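Local coordinates for histidine triad protein (Bacillus subtilis, PDB 1Y23), which probably acts as a nucleotide hydrolase or transferase, as a zinc-binding homodimer of the histidine triad (HIT) family, at residues S35-K39 against G112-G116; I45-E51 against Q96-H102. All coordinates share one frame; numbering follows the deposited sequence.

Contact 1: S35-K39 against G112-G116; sequences SQVTK and GDGFG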
ATOM      1  N   SER B  35      17.020   4.218   5.385  1.00 38.61           N
ATOM      2  CA  SER B  35      17.317   4.553   3.992  1.00 37.52           C
ATOM      3  C   SER B  35      16.806   5.959   3.685  1.00 36.83           C
ATOM      4  O   SER B  35      17.333   6.650   2.807  1.00 37.43           O
ATOM      5  CB  SER B  35      16.646   3.556   3.039  1.00 36.94           C
ATOM      6  OG  SER B  35      17.051   2.224   3.311  1.00 37.68           O
ATOM      7  N   GLN B  36      15.777   6.371   4.421  1.00 35.71           N
ATOM      8  CA  GLN B  36      15.150   7.682   4.255  1.00 33.86           C
ATOM      9  C   GLN B  36      15.054   8.138   2.800  1.00 35.45           C
ATOM     10  O   GLN B  36      15.691   9.119   2.412  1.00 36.44           O
ATOM     11  CB  GLN B  36      15.900   8.754   5.058  1.00 31.39           C
ATOM     12  CG  GLN B  36      15.734   8.674   6.572  1.00 28.54           C
ATOM     13  CD  GLN B  36      14.290   8.876   7.031  1.00 28.17           C
ATOM     14  OE1 GLN B  36      13.691   9.943   6.834  1.00 27.57           O
ATOM     15  NE2 GLN B  36      13.728   7.848   7.649  1.00 25.99           N
ATOM     16  N   VAL B  37      14.270   7.426   1.995  1.00 34.99           N
ATOM     17  CA  VAL B  37      14.079   7.793   0.596  1.00 34.76           C
ATOM     18  C   VAL B  37      13.715   9.270   0.565  1.00 34.76           C
ATOM     19  O   VAL B  37      14.084  10.003  -0.352  1.00 35.87           O
ATOM     20  CB  VAL B  37      12.938   6.975  -0.043  1.00 35.39           C
ATOM     21  CG1 VAL B  37      12.215   7.802  -1.093  1.00 36.06           C
ATOM     22  CG2 VAL B  37      13.500   5.718  -0.672  1.00 34.62           C
ATOM     23  N   THR B  38      12.963   9.686   1.575  1.00 34.05           N
ATOM     24  CA  THR B  38      12.557  11.074   1.732  1.00 33.64           C
ATOM     25  C   THR B  38      12.518  11.299   3.236  1.00 34.39           C
ATOM     26  O   THR B  38      12.456  10.343   4.008  1.00 35.39           O
ATOM     27  CB  THR B  38      11.153  11.364   1.119  1.00 33.42           C
ATOM     28  OG1 THR B  38      10.149  10.586   1.789  1.00 31.42           O
ATOM     29  CG2 THR B  38      11.140  11.032  -0.372  1.00 32.56           C
ATOM     30  N   LYS B  39      12.586  12.556   3.654  1.00 35.08           N
ATOM     31  CA  LYS B  39      12.557  12.881   5.071  1.00 35.25           C
ATOM     32  C   LYS B  39      11.212  12.448   5.654  1.00 35.79           C
ATOM     33  O   LYS B  39      10.161  12.966   5.270  1.00 34.54           O
ATOM     34  CB  LYS B  39      12.758  14.386   5.257  1.00 37.03           C
ATOM     35  CG  LYS B  39      13.118  14.799   6.673  1.00 39.72           C
ATOM     36  CD  LYS B  39      13.365  16.297   6.753  1.00 40.16           C
ATOM     37  CE  LYS B  39      13.901  16.698   8.112  1.00 41.36           C
ATOM     38  NZ  LYS B  39      14.088  18.174   8.196  1.00 43.52           N
ATOM     39  N   GLY B 112      13.817  15.883  -5.829  1.00 43.96           N
ATOM     40  CA  GLY B 112      14.712  15.257  -4.875  1.00 42.37           C
ATOM     41  C   GLY B 112      14.179  13.975  -4.256  1.00 42.20           C
ATOM     42  O   GLY B 112      14.942  13.213  -3.659  1.00 42.76           O
ATOM     43  N   ASP B 113      12.880  13.720  -4.392  1.00 40.15           N
ATOM     44  CA  ASP B 113      12.303  12.514  -3.810  1.00 38.80           C
ATOM     45  C   ASP B 113      13.042  11.264  -4.245  1.00 38.47           C
ATOM     46  O   ASP B 113      13.254  11.035  -5.436  1.00 39.90           O
ATOM     47  CB  ASP B 113      10.823  12.362  -4.172  1.00 37.17           C
ATOM     48  CG  ASP B 113       9.946  13.372  -3.470  1.00 36.66           C
ATOM     49  OD1 ASP B 113      10.252  13.721  -2.303  1.00 37.46           O
ATOM     50  OD2 ASP B 113       8.943  13.802  -4.079  1.00 37.42           O
ATOM     51  N   GLY B 114      13.430  10.450  -3.266  1.00 37.63           N
ATOM     52  CA  GLY B 114      14.139   9.216  -3.558  1.00 37.26           C
ATOM     53  C   GLY B 114      13.203   8.125  -4.056  1.00 37.60           C
ATOM     54  O   GLY B 114      13.628   6.995  -4.306  1.00 38.16           O
ATOM     55  N   PHE B 115      11.919   8.457  -4.181  1.00 35.49           N
ATOM     56  CA  PHE B 115      10.933   7.495  -4.666  1.00 34.09           C
ATOM     57  C   PHE B 115      10.131   8.034  -5.841  1.00 32.24           C
ATOM     58  O   PHE B 115       9.757   9.208  -5.883  1.00 32.67           O
ATOM     59  CB  PHE B 115       9.954   7.069  -3.562  1.00 34.06           C
ATOM     60  CG  PHE B 115       8.833   6.191  -4.064  1.00 32.04           C
ATOM     61  CD1 PHE B 115       9.070   4.854  -4.398  1.00 30.11           C
ATOM     62  CD2 PHE B 115       7.566   6.723  -4.285  1.00 28.54           C
ATOM     63  CE1 PHE B 115       8.067   4.059  -4.944  1.00 28.21           C
ATOM     64  CE2 PHE B 115       6.553   5.938  -4.831  1.00 29.72           C
ATOM     65  CZ  PHE B 115       6.803   4.599  -5.165  1.00 30.13           C
ATOM     66  N   GLY B 116       9.875   7.145  -6.790  1.00 30.61           N
ATOM     67  CA  GLY B 116       9.119   7.491  -7.977  1.00 30.39           C
ATOM     68  C   GLY B 116       8.608   6.211  -8.601  1.00 29.16           C
ATOM     69  O   GLY B 116       9.313   5.201  -8.634  1.00 29.26           O
TER

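Contact 2: I45-E51 against Q96-H102; sequences IPKTHIE and QSVFHYH. With ZN (zinc ion), chain G.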
ATOM      1  N   ILE B  45       5.062  -2.014  10.549  1.00 26.64           N
ATOM      2  CA  ILE B  45       5.005  -3.462  10.528  1.00 27.50           C
ATOM      3  C   ILE B  45       4.235  -4.017  11.719  1.00 27.91           C
ATOM      4  O   ILE B  45       4.085  -3.348  12.735  1.00 27.27           O
ATOM      5  CB  ILE B  45       6.438  -4.069  10.544  1.00 29.33           C
ATOM      6  CG1 ILE B  45       7.024  -4.029  11.956  1.00 30.38           C
ATOM      7  CG2 ILE B  45       7.357  -3.251   9.633  1.00 29.90           C
ATOM      8  CD1 ILE B  45       8.367  -4.720  12.089  1.00 28.74           C
ATOM      9  N   PRO B  46       3.699  -5.242  11.588  1.00 28.91           N
ATOM     10  CA  PRO B  46       2.956  -5.882  12.677  1.00 28.13           C
ATOM     11  C   PRO B  46       4.011  -6.606  13.503  1.00 28.17           C
ATOM     12  O   PRO B  46       5.030  -7.012  12.958  1.00 27.48           O
ATOM     13  CB  PRO B  46       2.052  -6.857  11.941  1.00 26.24           C
ATOM     14  CG  PRO B  46       2.935  -7.297  10.826  1.00 26.95           C
ATOM     15  CD  PRO B  46       3.515  -5.989  10.333  1.00 26.52           C
ATOM     16  N   LYS B  47       3.790  -6.759  14.802  1.00 30.62           N
ATOM     17  CA  LYS B  47       4.769  -7.445  15.631  1.00 31.25           C
ATOM     18  C   LYS B  47       4.758  -8.933  15.309  1.00 31.79           C
ATOM     19  O   LYS B  47       5.781  -9.604  15.418  1.00 32.02           O
ATOM     20  CB  LYS B  47       4.475  -7.204  17.113  1.00 31.43           C
ATOM     21  CG  LYS B  47       4.595  -5.726  17.543  1.00 32.15           C
ATOM     22  CD  LYS B  47       4.499  -5.557  19.067  1.00 31.47           C
ATOM     23  CE  LYS B  47       4.645  -4.105  19.499  1.00 31.70           C
ATOM     24  NZ  LYS B  47       4.642  -3.950  20.983  1.00 32.72           N
ATOM     25  N   THR B  48       3.601  -9.454  14.911  1.00 31.79           N
ATOM     26  CA  THR B  48       3.500 -10.864  14.556  1.00 32.93           C
ATOM     27  C   THR B  48       4.368 -11.073  13.314  1.00 32.75           C
ATOM     28  O   THR B  48       4.331 -10.258  12.393  1.00 31.02           O
ATOM     29  CB  THR B  48       2.047 -11.249  14.213  1.00 34.82           C
ATOM     30  OG1 THR B  48       1.195 -10.956  15.327  1.00 38.49           O
ATOM     31  CG2 THR B  48       1.951 -12.728  13.881  1.00 35.43           C
ATOM     32  N   HIS B  49       5.157 -12.142  13.280  1.00 32.45           N
ATOM     33  CA  HIS B  49       5.996 -12.373  12.113  1.00 33.05           C
ATOM     34  C   HIS B  49       5.166 -12.930  10.964  1.00 31.95           C
ATOM     35  O   HIS B  49       4.894 -14.124  10.891  1.00 30.78           O
ATOM     36  CB  HIS B  49       7.156 -13.326  12.440  1.00 36.17           C
ATOM     37  CG  HIS B  49       8.103 -13.554  11.293  1.00 38.97           C
ATOM     38  ND1 HIS B  49       8.868 -12.548  10.738  1.00 38.40           N
ATOM     39  CD2 HIS B  49       8.421 -14.683  10.610  1.00 39.99           C
ATOM     40  CE1 HIS B  49       9.614 -13.045   9.768  1.00 36.05           C
ATOM     41  NE2 HIS B  49       9.365 -14.337   9.670  1.00 38.79           N
ATOM     42  N   ILE B  50       4.740 -12.033  10.085  1.00 32.54           N
ATOM     43  CA  ILE B  50       3.968 -12.404   8.911  1.00 32.56           C
ATOM     44  C   ILE B  50       4.908 -12.095   7.738  1.00 31.24           C
ATOM     45  O   ILE B  50       5.381 -10.967   7.600  1.00 30.03           O
ATOM     46  CB  ILE B  50       2.657 -11.572   8.846  1.00 33.75           C
ATOM     47  CG1 ILE B  50       1.932 -11.819   7.533  1.00 34.37           C
ATOM     48  CG2 ILE B  50       2.963 -10.093   8.985  1.00 36.48           C
ATOM     49  CD1 ILE B  50       0.657 -11.015   7.410  1.00 37.23           C
ATOM     50  N   GLU B  51       5.192 -13.100   6.910  1.00 30.68           N
ATOM     51  CA  GLU B  51       6.103 -12.934   5.774  1.00 30.31           C
ATOM     52  C   GLU B  51       5.675 -11.913   4.747  1.00 28.90           C
ATOM     53  O   GLU B  51       6.468 -11.077   4.315  1.00 26.88           O
ATOM     54  CB  GLU B  51       6.297 -14.249   5.012  1.00 32.38           C
ATOM     55  CG  GLU B  51       7.262 -15.256   5.596  1.00 37.95           C
ATOM     56  CD  GLU B  51       7.601 -16.363   4.596  1.00 40.24           C
ATOM     57  OE1 GLU B  51       8.222 -17.366   5.001  1.00 45.65           O
ATOM     58  OE2 GLU B  51       7.252 -16.223   3.400  1.00 43.38           O
ATOM     59  N   GLN B  96      10.937  -6.822  -2.264  1.00 27.85           N
ATOM     60  CA  GLN B  96      10.999  -7.163  -0.845  1.00 29.62           C
ATOM     61  C   GLN B  96      12.317  -7.845  -0.472  1.00 30.36           C
ATOM     62  O   GLN B  96      12.599  -8.945  -0.945  1.00 32.72           O
ATOM     63  CB  GLN B  96       9.812  -8.059  -0.445  1.00 27.84           C
ATOM     64  CG  GLN B  96       9.880  -8.508   1.005  1.00 26.58           C
ATOM     65  CD  GLN B  96       8.649  -9.262   1.469  1.00 25.30           C
ATOM     66  OE1 GLN B  96       8.077 -10.079   0.737  1.00 25.84           O
ATOM     67  NE2 GLN B  96       8.245  -9.006   2.709  1.00 22.52           N
ATOM     68  N   SER B  97      13.117  -7.191   0.374  1.00 31.80           N
ATOM     69  CA  SER B  97      14.414  -7.738   0.810  1.00 32.02           C
ATOM     70  C   SER B  97      14.311  -8.438   2.168  1.00 31.92           C
ATOM     71  O   SER B  97      15.083  -9.348   2.453  1.00 33.55           O
ATOM     72  CB  SER B  97      15.468  -6.630   0.916  1.00 32.06           C
ATOM     73  OG  SER B  97      15.539  -6.150   2.250  1.00 33.26           O
ATOM     74  N   VAL B  98      13.387  -7.998   3.018  1.00 31.90           N
ATOM     75  CA  VAL B  98      13.210  -8.635   4.326  1.00 30.67           C
ATOM     76  C   VAL B  98      11.877  -9.375   4.293  1.00 30.15           C
ATOM     77  O   VAL B  98      10.843  -8.783   3.980  1.00 30.08           O
ATOM     78  CB  VAL B  98      13.189  -7.593   5.481  1.00 30.40           C
ATOM     79  CG1 VAL B  98      12.895  -8.282   6.806  1.00 28.86           C
ATOM     80  CG2 VAL B  98      14.524  -6.866   5.560  1.00 26.95           C
ATOM     81  N   PHE B  99      11.894 -10.667   4.610  1.00 29.93           N
ATOM     82  CA  PHE B  99      10.657 -11.440   4.575  1.00 30.49           C
ATOM     83  C   PHE B  99       9.742 -11.313   5.797  1.00 29.11           C
ATOM     84  O   PHE B  99       9.336 -12.308   6.398  1.00 27.66           O
ATOM     85  CB  PHE B  99      10.947 -12.919   4.286  1.00 31.79           C
ATOM     86  CG  PHE B  99      11.438 -13.183   2.876  1.00 34.75           C
ATOM     87  CD1 PHE B  99      11.045 -12.365   1.812  1.00 35.60           C
ATOM     88  CD2 PHE B  99      12.266 -14.277   2.611  1.00 36.16           C
ATOM     89  CE1 PHE B  99      11.472 -12.619   0.501  1.00 36.74           C
ATOM     90  CE2 PHE B  99      12.702 -14.548   1.304  1.00 38.05           C
ATOM     91  CZ  PHE B  99      12.301 -13.716   0.245  1.00 36.83           C
ATOM     92  N   HIS B 100       9.413 -10.070   6.138  1.00 29.17           N
ATOM     93  CA  HIS B 100       8.509  -9.752   7.244  1.00 28.12           C
ATOM     94  C   HIS B 100       7.678  -8.612   6.667  1.00 26.74           C
ATOM     95  O   HIS B 100       8.231  -7.601   6.237  1.00 25.62           O
ATOM     96  CB  HIS B 100       9.292  -9.299   8.488  1.00 28.18           C
ATOM     97  CG  HIS B 100       8.443  -9.091   9.708  1.00 30.38           C
ATOM     98  ND1 HIS B 100       8.921  -9.274  10.990  1.00 29.03           N
ATOM     99  CD2 HIS B 100       7.157  -8.679   9.847  1.00 30.23           C
ATOM    100  CE1 HIS B 100       7.972  -8.985  11.861  1.00 28.17           C
ATOM    101  NE2 HIS B 100       6.893  -8.620  11.196  1.00 27.99           N
ATOM    102  N   TYR B 101       6.359  -8.788   6.632  1.00 25.57           N
ATOM    103  CA  TYR B 101       5.471  -7.775   6.059  1.00 25.63           C
ATOM    104  C   TYR B 101       5.749  -6.380   6.593  1.00 26.12           C
ATOM    105  O   TYR B 101       5.871  -6.180   7.800  1.00 26.00           O
ATOM    106  CB  TYR B 101       3.993  -8.121   6.319  1.00 23.60           C
ATOM    107  CG  TYR B 101       3.018  -7.115   5.725  1.00 22.44           C
ATOM    108  CD1 TYR B 101       2.593  -7.221   4.394  1.00 21.13           C
ATOM    109  CD2 TYR B 101       2.579  -6.015   6.473  1.00 19.97           C
ATOM    110  CE1 TYR B 101       1.762  -6.251   3.822  1.00 21.26           C
ATOM    111  CE2 TYR B 101       1.754  -5.041   5.914  1.00 20.22           C
ATOM    112  CZ  TYR B 101       1.348  -5.160   4.586  1.00 22.07           C
ATOM    113  OH  TYR B 101       0.549  -4.188   4.019  1.00 17.46           O
ATOM    114  N   HIS B 102       5.851  -5.422   5.679  1.00 26.19           N
ATOM    115  CA  HIS B 102       6.072  -4.033   6.045  1.00 26.46           C
ATOM    116  C   HIS B 102       5.479  -3.107   4.998  1.00 27.09           C
ATOM    117  O   HIS B 102       5.462  -3.420   3.810  1.00 26.91           O
ATOM    118  CB  HIS B 102       7.568  -3.721   6.240  1.00 25.35           C
ATOM    119  CG  HIS B 102       8.446  -4.162   5.107  1.00 24.46           C
ATOM    120  ND1 HIS B 102       8.726  -5.487   4.854  1.00 24.44           N
ATOM    121  CD2 HIS B 102       9.136  -3.450   4.185  1.00 25.06           C
ATOM    122  CE1 HIS B 102       9.553  -5.574   3.829  1.00 25.68           C
ATOM    123  NE2 HIS B 102       9.820  -4.350   3.403  1.00 26.36           N
TER
HETATM  124 ZN    ZN G1002      10.178 -10.931  11.355  1.00 30.09          ZN

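Contact 1: S35-K39 against G112-G116
Val37 meets Gly114 through both backbone and side chain, and Phe115 through its CG1 methyl. The backbone part is a weak hydrogen bond, 3.0 Å from Gly114 N to Val37 O and bent to 133° at the hydrogen. Val37 CB stands 4.2 Å from Gly114 C, and beyond it the two methyls divide the work. Val37 CG1 drives into the chain, 3.1 Å from Gly114 C and 3.2 Å from Phe115 N, so it packs tightly against the Gly114–Phe115 peptide; it also lies 3.4 Å from Phe115 CB. Val37 CG2 only skirts the carbonyl, 3.9 Å from Gly114 O. A chi1 of 147° leaves the valine well off a staggered arrangement, which fits a side chain pressed so closely against backbone. Gly114 suits the spot, since a CB there would run into Val37 O.

Phe115 opens strand 115-119, which pairs antiparallel with a strand of the second subunit, so the sheet continues across the dimer interface, as in HIT homodimers, and Trp119 of the second subunit lies against Val37 as well. The Phe115 ring turns away from Val37, because chi1 of 174° sets CG opposite the backbone N.

Beside this, Thr38 and Asp113 pass at a slant, methyl against carboxylate: Thr38 CG2 is 3.4 Å from Asp113 OD1, a plain van der Waals touch. Thr38 places OG1 between its backbone N and carbonyl carbon, turned to its bond with Pro107 O, while the carboxylate is gripped from the chain just before it: Asp113 OD1 takes Tyr109 N, and OD2 takes Gly110 N and a salt bridge from Arg108.

Contact 2: I45-E51 against Q96-H102
Ile50 and Tyr101 join the backbones, Tyr101 N giving Ile50 O a 2.6 Å hydrogen bond that is straight at the hydrogen (179°), as the turn after strand 42-46 folds against the loop leading into strand 103-108. This loop begins the histidine triad: His100, His102 and His104 fit the HIT signature. Each segment gives one ligand to a zinc site: His49 ND1 (2.2 Å) and His100 ND1 (2.1 Å) bind the ion, with Cys7 and Cys10 completing it.

The two imidazoles stand nearly perpendicular, His49 bringing its edge toward the face of His100 in an offset edge-to-face pair. His49 CA lies over one face of His100 and Ile45 CD1 over the opposite one. Across the ring from the metal, His100 NE2 donates to Pro46 O at 3.0 Å; with both nitrogens engaged, the ring cannot easily rotate. Ile50 CG2 packs 3.5 Å from Tyr101 CB, while Pro46 CD meets the Tyr101 ring at its edge.

Gln96, its chain extended out to CD, reaches Glu51 O with NE2 at 3.2 Å and takes Gly91 N on OE1. Replacing Gln96 with alanine removes the amide, which would probably leave Glu51 O and Gly91 N without these mates and let the loop shift against Glu51. His102 is the middle histidine of the motif, the nucleophile's position in characterised HIT hydrolases; its ND1 donates to His100 O at 2.6 Å, close to the imidazole plane.

Contact 2 is nested in the chain between the halves of contact 1, and the two stay apart, with centres 21 Å and nearest atoms about 9 Å from each other. Both join the ends of strand 42-46 and strand 103-108: contact 1 takes the loop before the first and the chain after the second, contact 2 the reverse. Contact 1 is small and mostly buried, largely packing of a valine against backbone beside the dimer interface, with one weak hydrogen bond. Contact 2 is larger and only partly buried, with Glu51 and Phe99 exposed. Its chemistry is metal coordination, imidazole packing and three hydrogen bonds, one of them almost linear, as suits the zinc and histidine-triad end.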